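Side-chain contacts in protein-arginine-phosphatase (Geobacillus stearothermophilus, PDB 4PIC), which removes the phosphate from phosphoarginine residues of proteins and probably counteracts the arginine kinase McsB: residues S16-A21 with K51-E56; E24-P29 with R139-L144; A36-A41 with D88-R93. One frame throughout, in Å; residues are numbered along the deposited sequence.

Overall arrangement
Three apolar contacts illustrate how helices and loops pack around the small parallel sheet of a low molecular weight phosphatase fold. Contacts 1 and 2 share helix 15-25: contact 1 uses its first half, contact 2 its C-terminal end and the turn beyond, and their centres lie about 16 Å apart. Contact 3 lies on the other side of the chain's centre from contact 2, with centres about 24 Å apart; its centre is about 20 Å from that of contact 1, which it meets where Ser-16 packs on Ala-36. Contacts 1 and 3 both approach the active site: the side chains of Met-18 and Val-38 are about 8 and 7 Å from that of the nucleophile Cys-9. Contact 2 is remote from it.

Contact 1 of 3, residues S16-A21 with K51-E56; sequences SPMAAA and KMVLKE
Met-18 and Ala-21 of helix 15-25 meet Val-53 and Leu-54 of helix 48-56 through apolar side chains alone. One touch is between Met-18, a selenomethionine, and Val-53: SE rests 3.6 Å from CG2 of the valine. The first torsion of Met-18 (chi1 -74°) and its extended chi2 carry the selenium to that branch, and the bend at chi3 (-67°) only folds the terminal methyl aside. Leu-54, in turn, touches both residues of the first helix, reaching its CD1 to within 3.8 Å of CB of Ala-21 and 4.1 Å of CG of Met-18, while CD2 is 4.2 Å from CB of Ala-21. With an alanine here, CB of Ala-21 and CG of Met-18 would probably lose their partner on helix 48-56, and a gap would open there.

The segment axes run nearly alongside each other, at 21° and 10.6 Å, a spacing that only side chains bridge. Around this seam, Ala-129 and Leu-133 of helix 123-150 also touch Met-18, and Ile-123 touches Val-53. The side chain of Met-18 is about 4 Å from that of Arg-15, probably an active-site residue. In the low molecular weight phosphatase fold this is helix packing next to the phosphate-binding loop that leads into helix 15-25.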
# COMPACT_ATOMS: atom_id res chain seq x y z
N SER A 16 6.73 12.46 0.75
CA SER A 16 7.84 12.07 1.63
C SER A 16 9.22 12.56 1.18
O SER A 16 10.03 12.92 2.02
CB SER A 16 7.82 10.57 2.00
OG SER A 16 7.91 9.72 0.88
N PRO A 17 9.49 12.60 -0.14
CA PRO A 17 10.77 13.20 -0.53
C PRO A 17 10.85 14.69 -0.22
O PRO A 17 11.94 15.20 0.10
CB PRO A 17 10.83 12.98 -2.04
CG PRO A 17 9.97 11.77 -2.26
CD PRO A 17 8.84 11.93 -1.29
N MSE A 18 9.73 15.40 -0.28
CA MSE A 18 9.75 16.80 0.11
C MSE A 18 10.05 16.95 1.60
O MSE A 18 10.86 17.79 2.00
CB MSE A 18 8.44 17.50 -0.24
CG MSE A 18 8.28 17.77 -1.74
SE MSE A 18 6.83 19.00 -2.20
CE MSE A 18 5.33 17.87 -1.67
N ALA A 19 9.39 16.14 2.42
CA ALA A 19 9.64 16.14 3.85
C ALA A 19 11.10 15.87 4.14
O ALA A 19 11.73 16.59 4.93
CB ALA A 19 8.75 15.10 4.53
N ALA A 20 11.65 14.83 3.51
CA ALA A 20 13.04 14.46 3.74
C ALA A 20 13.97 15.57 3.30
O ALA A 20 14.92 15.89 4.02
CB ALA A 20 13.37 13.15 3.02
N ALA A 21 13.70 16.18 2.16
CA ALA A 21 14.56 17.25 1.67
C ALA A 21 14.55 18.46 2.58
O ALA A 21 15.59 19.07 2.83
CB ALA A 21 14.19 17.65 0.25
N LYS A 51 10.18 18.70 -7.28
CA LYS A 51 11.47 19.33 -7.51
C LYS A 51 11.35 20.83 -7.68
O LYS A 51 12.16 21.58 -7.15
CB LYS A 51 12.15 18.75 -8.75
CG LYS A 51 12.66 17.33 -8.59
CD LYS A 51 13.58 17.04 -9.76
CE LYS A 51 13.99 15.59 -9.82
NZ LYS A 51 14.95 15.40 -10.96
N MSE A 52 10.33 21.27 -8.39
CA MSE A 52 10.16 22.70 -8.62
C MSE A 52 9.88 23.47 -7.35
O MSE A 52 10.51 24.49 -7.10
CB MSE A 52 9.04 22.94 -9.62
CG MSE A 52 9.46 22.73 -11.06
SE MSE A 52 7.93 22.72 -12.26
CE MSE A 52 8.88 22.61 -13.94
N VAL A 53 8.95 23.00 -6.53
CA VAL A 53 8.64 23.75 -5.31
C VAL A 53 9.78 23.68 -4.29
O VAL A 53 10.01 24.63 -3.53
CB VAL A 53 7.27 23.38 -4.69
CG1 VAL A 53 6.17 23.54 -5.74
CG2 VAL A 53 7.29 21.97 -4.17
N LEU A 54 10.55 22.59 -4.32
CA LEU A 54 11.77 22.56 -3.50
C LEU A 54 12.79 23.57 -4.02
O LEU A 54 13.43 24.27 -3.24
CB LEU A 54 12.38 21.16 -3.43
CG LEU A 54 11.56 20.16 -2.60
CD1 LEU A 54 12.13 18.76 -2.78
CD2 LEU A 54 11.54 20.55 -1.11
N LYS A 55 12.93 23.67 -5.34
CA LYS A 55 13.85 24.63 -5.94
C LYS A 55 13.51 26.06 -5.51
O LYS A 55 14.42 26.89 -5.31
CB LYS A 55 13.82 24.50 -7.47
CG LYS A 55 14.92 25.28 -8.19
CD LYS A 55 14.69 25.26 -9.70
CE LYS A 55 15.94 25.68 -10.46
NZ LYS A 55 16.97 24.60 -10.47
N GLU A 56 12.23 26.36 -5.35
CA GLU A 56 11.80 27.70 -4.94
C GLU A 56 12.34 28.07 -3.57
O GLU A 56 12.48 29.26 -3.24
CB GLU A 56 10.27 27.79 -4.92
CG GLU A 56 9.62 27.60 -6.27
CD GLU A 56 8.11 27.49 -6.20
OE1 GLU A 56 7.53 27.65 -5.10
OE2 GLU A 56 7.50 27.25 -7.26

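Contact 2 of 3, residues E24-P29 with R139-L144; sequences ENKQLP and RLAEKL
Leu-28 lays its CD1 methyl over Ala-141, 3.7 Å from CB and 3.9 Å from CA, so that one branch of the leucine rests on CB and also comes near CA. Lys-26 shares the same alanine methyl: its CD is 3.8 Å from CB of Ala-141, and CE follows at 4.0 Å. The lysine chain stays extended as far as CE and turns only at chi4 (-67°), which carries NZ away from the apolar patch to a salt bridge with Asp-138, one residue ahead of the segment. Ala-141 CB thus meets both a leucine methyl and lysine methylenes.

Between Lys-26 and Leu-28, Gln-27, with positive phi, takes the chain out of helical geometry. Glu-24 O accepts from both Gln-27 N, at 3.0 Å, and Gln-27 NE2, at 3.1 Å, the two donors coming from opposite faces of the carbonyl plane. The side-chain bond is bent, with an N-H...O angle of 149°.

Gln-145, the next residue of helix 123-150, also touches Leu-28. Because the charge of Lys-26 stays paired with Asp-138 while its methylenes join the leucine, the contact gains apolar packing from a lysine without burying a lone charge.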
# COMPACT_ATOMS: atom_id res chain seq x y z
N GLU A 24 16.52 17.50 5.78
CA GLU A 24 17.93 17.31 5.50
C GLU A 24 18.61 18.65 5.23
O GLU A 24 19.76 18.86 5.63
CB GLU A 24 18.11 16.36 4.31
CG GLU A 24 19.55 16.13 3.86
CD GLU A 24 20.38 15.34 4.86
OE1 GLU A 24 19.81 14.77 5.82
OE2 GLU A 24 21.62 15.30 4.69
N ASN A 25 17.89 19.57 4.60
CA ASN A 25 18.44 20.89 4.32
C ASN A 25 18.88 21.64 5.57
O ASN A 25 19.77 22.49 5.51
CB ASN A 25 17.45 21.76 3.54
CG ASN A 25 18.12 22.89 2.80
OD1 ASN A 25 19.13 22.70 2.13
ND2 ASN A 25 17.56 24.08 2.92
N LYS A 26 18.26 21.33 6.70
CA LYS A 26 18.63 22.00 7.96
C LYS A 26 19.96 21.53 8.52
O LYS A 26 20.55 22.21 9.37
CB LYS A 26 17.54 21.80 9.01
CG LYS A 26 16.20 22.43 8.67
CD LYS A 26 15.17 22.10 9.73
CE LYS A 26 13.89 22.89 9.53
NZ LYS A 26 14.12 24.35 9.76
N GLN A 27 20.42 20.35 8.10
CA GLN A 27 21.70 19.80 8.54
C GLN A 27 21.80 19.79 10.07
O GLN A 27 22.78 20.27 10.66
CB GLN A 27 22.86 20.59 7.93
CG GLN A 27 23.01 20.33 6.43
CD GLN A 27 23.56 18.95 6.14
OE1 GLN A 27 24.68 18.62 6.54
NE2 GLN A 27 22.77 18.13 5.46
N LEU A 28 20.76 19.27 10.71
CA LEU A 28 20.75 19.22 12.17
C LEU A 28 21.74 18.18 12.67
O LEU A 28 21.68 17.03 12.26
CB LEU A 28 19.35 18.87 12.68
CG LEU A 28 18.16 19.71 12.23
CD1 LEU A 28 16.88 19.10 12.81
CD2 LEU A 28 18.31 21.16 12.66
N PRO A 29 22.65 18.58 13.56
CA PRO A 29 23.57 17.60 14.16
C PRO A 29 22.80 16.47 14.84
O PRO A 29 21.78 16.73 15.48
CB PRO A 29 24.33 18.43 15.21
CG PRO A 29 24.28 19.82 14.69
CD PRO A 29 22.95 19.96 14.00
N ARG A 139 8.93 22.81 13.33
CA ARG A 139 8.56 22.41 14.68
C ARG A 139 9.26 21.13 15.08
O ARG A 139 9.66 20.96 16.23
CB ARG A 139 7.05 22.20 14.82
CG ARG A 139 6.19 23.29 14.21
CD ARG A 139 5.70 24.34 15.19
NE ARG A 139 4.74 25.22 14.52
CZ ARG A 139 4.62 26.52 14.77
NH1 ARG A 139 5.39 27.10 15.67
NH2 ARG A 139 3.71 27.24 14.11
N LEU A 140 9.41 20.21 14.13
CA LEU A 140 10.15 18.98 14.38
C LEU A 140 11.59 19.27 14.77
O LEU A 140 12.10 18.70 15.75
CB LEU A 140 10.12 18.10 13.14
CG LEU A 140 10.93 16.81 13.22
CD1 LEU A 140 10.31 15.93 14.28
CD2 LEU A 140 10.90 16.11 11.88
N ALA A 141 12.25 20.15 14.03
CA ALA A 141 13.62 20.54 14.34
C ALA A 141 13.73 21.08 15.75
O ALA A 141 14.62 20.69 16.52
CB ALA A 141 14.13 21.56 13.34
N GLU A 142 12.82 21.98 16.10
CA GLU A 142 12.81 22.57 17.43
C GLU A 142 12.60 21.52 18.51
O GLU A 142 13.26 21.56 19.56
CB GLU A 142 11.74 23.65 17.53
CG GLU A 142 11.99 24.85 16.64
CD GLU A 142 10.92 25.91 16.78
OE1 GLU A 142 9.73 25.54 16.93
OE2 GLU A 142 11.27 27.11 16.74
N LYS A 143 11.70 20.59 18.25
CA LYS A 143 11.40 19.52 19.20
C LYS A 143 12.63 18.64 19.44
O LYS A 143 12.99 18.38 20.59
CB LYS A 143 10.22 18.68 18.71
CG LYS A 143 9.81 17.55 19.65
CD LYS A 143 8.69 16.71 19.04
CE LYS A 143 8.38 15.48 19.88
NZ LYS A 143 7.62 15.80 21.12
N LEU A 144 13.29 18.21 18.38
CA LEU A 144 14.45 17.33 18.52
C LEU A 144 15.61 18.04 19.20
O LEU A 144 16.23 17.50 20.11
CB LEU A 144 14.91 16.79 17.16
CG LEU A 144 13.89 16.03 16.31
CD1 LEU A 144 14.55 15.46 15.06
CD2 LEU A 144 13.23 14.93 17.10

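Contact 3 of 3, residues A36-A41 with D88-R93; sequences AGVFAA and DMIVER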
# COMPACT_ATOMS: atom_id res chain seq x y z
N ALA A 36 10.82 6.55 2.33
CA ALA A 36 10.46 5.36 1.58
C ALA A 36 8.97 5.37 1.33
O ALA A 36 8.24 6.19 1.91
CB ALA A 36 10.89 4.12 2.32
N GLY A 37 8.52 4.49 0.45
CA GLY A 37 7.12 4.40 0.10
C GLY A 37 6.53 3.03 0.37
O GLY A 37 7.18 2.01 0.19
N VAL A 38 5.29 3.02 0.85
CA VAL A 38 4.59 1.77 1.13
C VAL A 38 4.44 0.88 -0.12
O VAL A 38 4.42 -0.34 -0.01
CB VAL A 38 3.21 2.07 1.75
CG1 VAL A 38 2.30 0.87 1.72
CG2 VAL A 38 3.39 2.60 3.19
N PHE A 39 4.39 1.48 -1.30
CA PHE A 39 4.20 0.73 -2.54
C PHE A 39 4.88 1.54 -3.63
O PHE A 39 4.23 2.34 -4.32
CB PHE A 39 2.70 0.56 -2.81
CG PHE A 39 2.34 -0.51 -3.83
CD1 PHE A 39 3.05 -1.70 -3.93
CD2 PHE A 39 1.24 -0.32 -4.65
CE1 PHE A 39 2.67 -2.67 -4.85
CE2 PHE A 39 0.86 -1.28 -5.55
CZ PHE A 39 1.58 -2.45 -5.66
N ALA A 40 6.19 1.36 -3.76
CA ALA A 40 7.00 2.26 -4.57
C ALA A 40 8.01 1.52 -5.42
O ALA A 40 8.52 0.46 -5.02
CB ALA A 40 7.72 3.26 -3.66
N ALA A 41 8.31 2.09 -6.58
CA ALA A 41 9.40 1.62 -7.42
C ALA A 41 10.74 2.06 -6.82
O ALA A 41 10.80 2.97 -5.99
CB ALA A 41 9.26 2.15 -8.82
N ASP A 88 -1.56 3.86 9.45
CA ASP A 88 -2.30 2.63 9.69
C ASP A 88 -1.76 1.47 8.87
O ASP A 88 -1.61 0.37 9.37
CB ASP A 88 -3.79 2.84 9.40
CG ASP A 88 -4.47 3.75 10.41
OD1 ASP A 88 -3.93 3.94 11.52
OD2 ASP A 88 -5.55 4.27 10.07
N MSE A 89 -1.43 1.72 7.60
CA MSE A 89 -0.82 0.68 6.79
C MSE A 89 0.51 0.20 7.34
O MSE A 89 0.77 -1.01 7.39
CB MSE A 89 -0.64 1.13 5.34
CG MSE A 89 -1.93 1.38 4.58
SE MSE A 89 -1.64 1.75 2.71
CE MSE A 89 -1.13 -0.04 2.18
N ILE A 90 1.35 1.13 7.77
CA ILE A 90 2.66 0.78 8.29
C ILE A 90 2.55 -0.10 9.53
O ILE A 90 3.24 -1.11 9.64
CB ILE A 90 3.48 2.03 8.63
CG1 ILE A 90 3.79 2.78 7.33
CG2 ILE A 90 4.77 1.66 9.36
CD1 ILE A 90 4.17 4.22 7.58
N VAL A 91 1.65 0.27 10.44
CA VAL A 91 1.50 -0.45 11.70
C VAL A 91 0.86 -1.82 11.50
O VAL A 91 1.21 -2.79 12.17
CB VAL A 91 0.70 0.39 12.72
CG1 VAL A 91 0.35 -0.42 13.95
CG2 VAL A 91 1.50 1.64 13.10
N GLU A 92 -0.04 -1.92 10.53
CA GLU A 92 -0.65 -3.21 10.23
C GLU A 92 0.37 -4.15 9.60
O GLU A 92 0.43 -5.33 9.93
CB GLU A 92 -1.88 -3.04 9.33
CG GLU A 92 -2.65 -4.33 9.06
CD GLU A 92 -4.03 -4.06 8.48
OE1 GLU A 92 -4.30 -4.48 7.33
OE2 GLU A 92 -4.86 -3.42 9.18
N ARG A 93 1.20 -3.62 8.70
CA ARG A 93 2.21 -4.41 8.01
C ARG A 93 3.40 -4.75 8.90
O ARG A 93 3.94 -5.86 8.85
CB ARG A 93 2.70 -3.67 6.76
CG ARG A 93 3.90 -4.29 6.07
CD ARG A 93 3.53 -5.62 5.39
NE ARG A 93 4.68 -6.15 4.66
CZ ARG A 93 5.66 -6.85 5.22
NH1 ARG A 93 5.64 -7.12 6.52
NH2 ARG A 93 6.67 -7.28 4.47
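Val-38 presents its two methyls to two successive residues of helix 84-93, one branch to each. CG1 faces the end of Met-89, a selenomethionine, with its CE 3.6 Å away and SE at 4.2 Å; CG2 faces CG1 of Ile-90, also at 4.2 Å. The first torsion of Val-38 (165°) sets CG1 opposite the backbone N and CG2 opposite the carbonyl carbon, and this split is what lets one valine serve both neighbours. Met-89 comes at the valine aslant, its chain running out from the helix and bending at chi3 (72°), so the terminal methyl, with the selenium just behind it, does the touching. Ile-90 lies across the other branch at a slant too, and it is the first carbon of its longer arm that approaches, a looser fit than the methyl-to-methyl meeting next to it.

Phe-39 of the second subunit packs on Val-38, so the contact takes part in the subunit interface. Val-38 is hydrogen-bonded, backbone to backbone, with Cys-9, the nucleophile. Val-38 and Ile-90 both also pack on Val-8, and Ile-90 reaches on to Thr-101; the contact therefore joins the turn after strand 31-37 to the inner strand 3-9, helix 84-93 and the edge strand 101-103.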